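Local coordinates for Ice-binding protein 1 (Shewanella frigidimarina, PDB 6BG8) that binds ice, probably through this DUF3494 domain, adsorbing the bacterium onto ice, inhibiting ice-crystal growth and lowering the freezing point below the melting point, at residues A[48-51]-A[56-59]. Sequence-based numbering, arbitrary orientation.
Sequences FTPG and EFDE
In the loop that links strands 45-46 and 60-61 of the ice-binding beta-solenoid domain, Thr-49, Pro-50 and Gly-51 fold back against Glu-56, Phe-57 and Asp-58, the two backbones joined by a single bridge at Pro-50 and Phe-57. Two backbone hydrogen bonds flank it. Asp-58 N donates to Thr-49 O (2.8 Å), and Gly-51 N donates to Glu-56 O (2.9 Å). The carboxylate of Glu-59 grips Thr-49 with both oxygens: OE1 takes the backbone N-H of Thr-49 (2.8 Å) on its syn side, somewhat out of the carboxylate plane, and OE2 takes the hydroxyl OG1 of Thr-49 (2.7 Å) through its syn lone pair. A bend at chi2 (79°) curls the Glu-59 chain back to make this fork, which fixes the rotation of the carboxylate and of the threonine hydroxyl. With OG1 placed beside the backbone N (chi1 -49°), Thr-49 CG2 turns instead to Asp-58 OD2, 3.5 Å away. A water donates to Pro-50 O and to Asp-58 OD2, tying the two segments together once more. Beside the bridge, Phe-48 CB sits over the centre of the Phe-57 ring, 3.5 Å from its centroid, a CH-pi contact. The two aromatic planes are near parallel (13°) but slid so far apart that they barely overlap, and Glu-59 OE1 lies at the edge of the Phe-48 ring. Phe-48 also packs on Ile-22 and Thr-24 of strand 21-24, and Phe-57 meets Tyr-45 edge-to-face; both phenylalanines touch Leu-35 of strand 34-37, while backbone bonding between Glu-59 and Ile-30 ties the loop to strand 29-31, away from the predicted ice-binding motif.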
loop_
_atom_site.group_PDB
_atom_site.type_symbol
_atom_site.label_atom_id
_atom_site.label_comp_id
_atom_site.label_asym_id
_atom_site.label_seq_id
_atom_site.Cartn_x
_atom_site.Cartn_y
_atom_site.Cartn_z
ATOM N N PHE A 48 -16.922 7.464 3.403
ATOM C CA PHE A 48 -16.300 8.019 4.595
ATOM C C PHE A 48 -17.188 9.094 5.213
ATOM O O PHE A 48 -18.093 9.639 4.572
ATOM C CB PHE A 48 -14.921 8.599 4.266
ATOM C CG PHE A 48 -13.934 7.574 3.793
ATOM C CD1 PHE A 48 -13.203 6.833 4.707
ATOM C CD2 PHE A 48 -13.749 7.337 2.435
ATOM C CE1 PHE A 48 -12.283 5.877 4.277
ATOM C CE2 PHE A 48 -12.843 6.383 1.995
ATOM C CZ PHE A 48 -12.107 5.650 2.922
ATOM N N THR A 49 -16.911 9.396 6.474
ATOM C CA THR A 49 -17.709 10.343 7.253
ATOM C C THR A 49 -16.869 11.548 7.645
ATOM O O THR A 49 -16.028 11.434 8.558
ATOM C CB THR A 49 -18.249 9.669 8.511
ATOM O OG1 THR A 49 -18.847 8.416 8.157
ATOM C CG2 THR A 49 -19.274 10.570 9.192
ATOM N N PRO A 50 -17.045 12.707 7.008
ATOM C CA PRO A 50 -16.273 13.892 7.406
ATOM C C PRO A 50 -16.400 14.165 8.900
ATOM O O PRO A 50 -17.488 14.084 9.483
ATOM C CB PRO A 50 -16.892 15.015 6.564
ATOM C CG PRO A 50 -17.386 14.316 5.336
ATOM C CD PRO A 50 -17.891 12.968 5.827
ATOM N N GLY A 51 -15.269 14.467 9.524
ATOM C CA GLY A 51 -15.213 14.718 10.947
ATOM C C GLY A 51 -15.362 16.186 11.284
ATOM O O GLY A 51 -15.852 16.993 10.489
ATOM N N GLU A 56 -10.575 15.672 8.137
ATOM C CA GLU A 56 -10.764 14.510 8.991
ATOM C C GLU A 56 -11.889 13.626 8.471
ATOM O O GLU A 56 -12.884 14.102 7.918
ATOM C CB GLU A 56 -11.083 14.939 10.426
ATOM C CG GLU A 56 -9.916 15.551 11.156
ATOM C CD GLU A 56 -10.266 15.967 12.570
ATOM O OE1 GLU A 56 -11.437 16.313 12.822
ATOM O OE2 GLU A 56 -9.365 15.949 13.431
ATOM N N PHE A 57 -11.712 12.323 8.655
ATOM C CA PHE A 57 -12.768 11.338 8.508
ATOM C C PHE A 57 -12.908 10.617 9.839
ATOM O O PHE A 57 -11.902 10.344 10.501
ATOM C CB PHE A 57 -12.453 10.305 7.419
ATOM C CG PHE A 57 -12.577 10.814 6.004
ATOM C CD1 PHE A 57 -13.534 11.753 5.648
ATOM C CD2 PHE A 57 -11.747 10.302 5.013
ATOM C CE1 PHE A 57 -13.637 12.194 4.326
ATOM C CE2 PHE A 57 -11.846 10.728 3.696
ATOM C CZ PHE A 57 -12.781 11.675 3.346
ATOM N N ASP A 58 -14.147 10.286 10.224
ATOM C CA ASP A 58 -14.348 9.552 11.472
ATOM C C ASP A 58 -13.663 8.191 11.439
ATOM O O ASP A 58 -13.270 7.666 12.486
ATOM C CB ASP A 58 -15.842 9.374 11.750
ATOM C CG ASP A 58 -16.497 10.633 12.258
ATOM O OD1 ASP A 58 -15.788 11.614 12.543
ATOM O OD2 ASP A 58 -17.738 10.638 12.370
ATOM N N GLU A 59 -13.516 7.611 10.247
ATOM C CA GLU A 59 -12.889 6.312 10.036
ATOM C C GLU A 59 -11.374 6.357 10.130
ATOM O O GLU A 59 -10.729 5.302 10.067
ATOM C CB GLU A 59 -13.282 5.771 8.659
ATOM C CG GLU A 59 -14.772 5.464 8.511
ATOM C CD GLU A 59 -15.632 6.705 8.271
ATOM O OE1 GLU A 59 -15.075 7.754 7.898
ATOM O OE2 GLU A 59 -16.869 6.625 8.458
HETATM O O HOH W 1 -18.876 13.031 11.758
#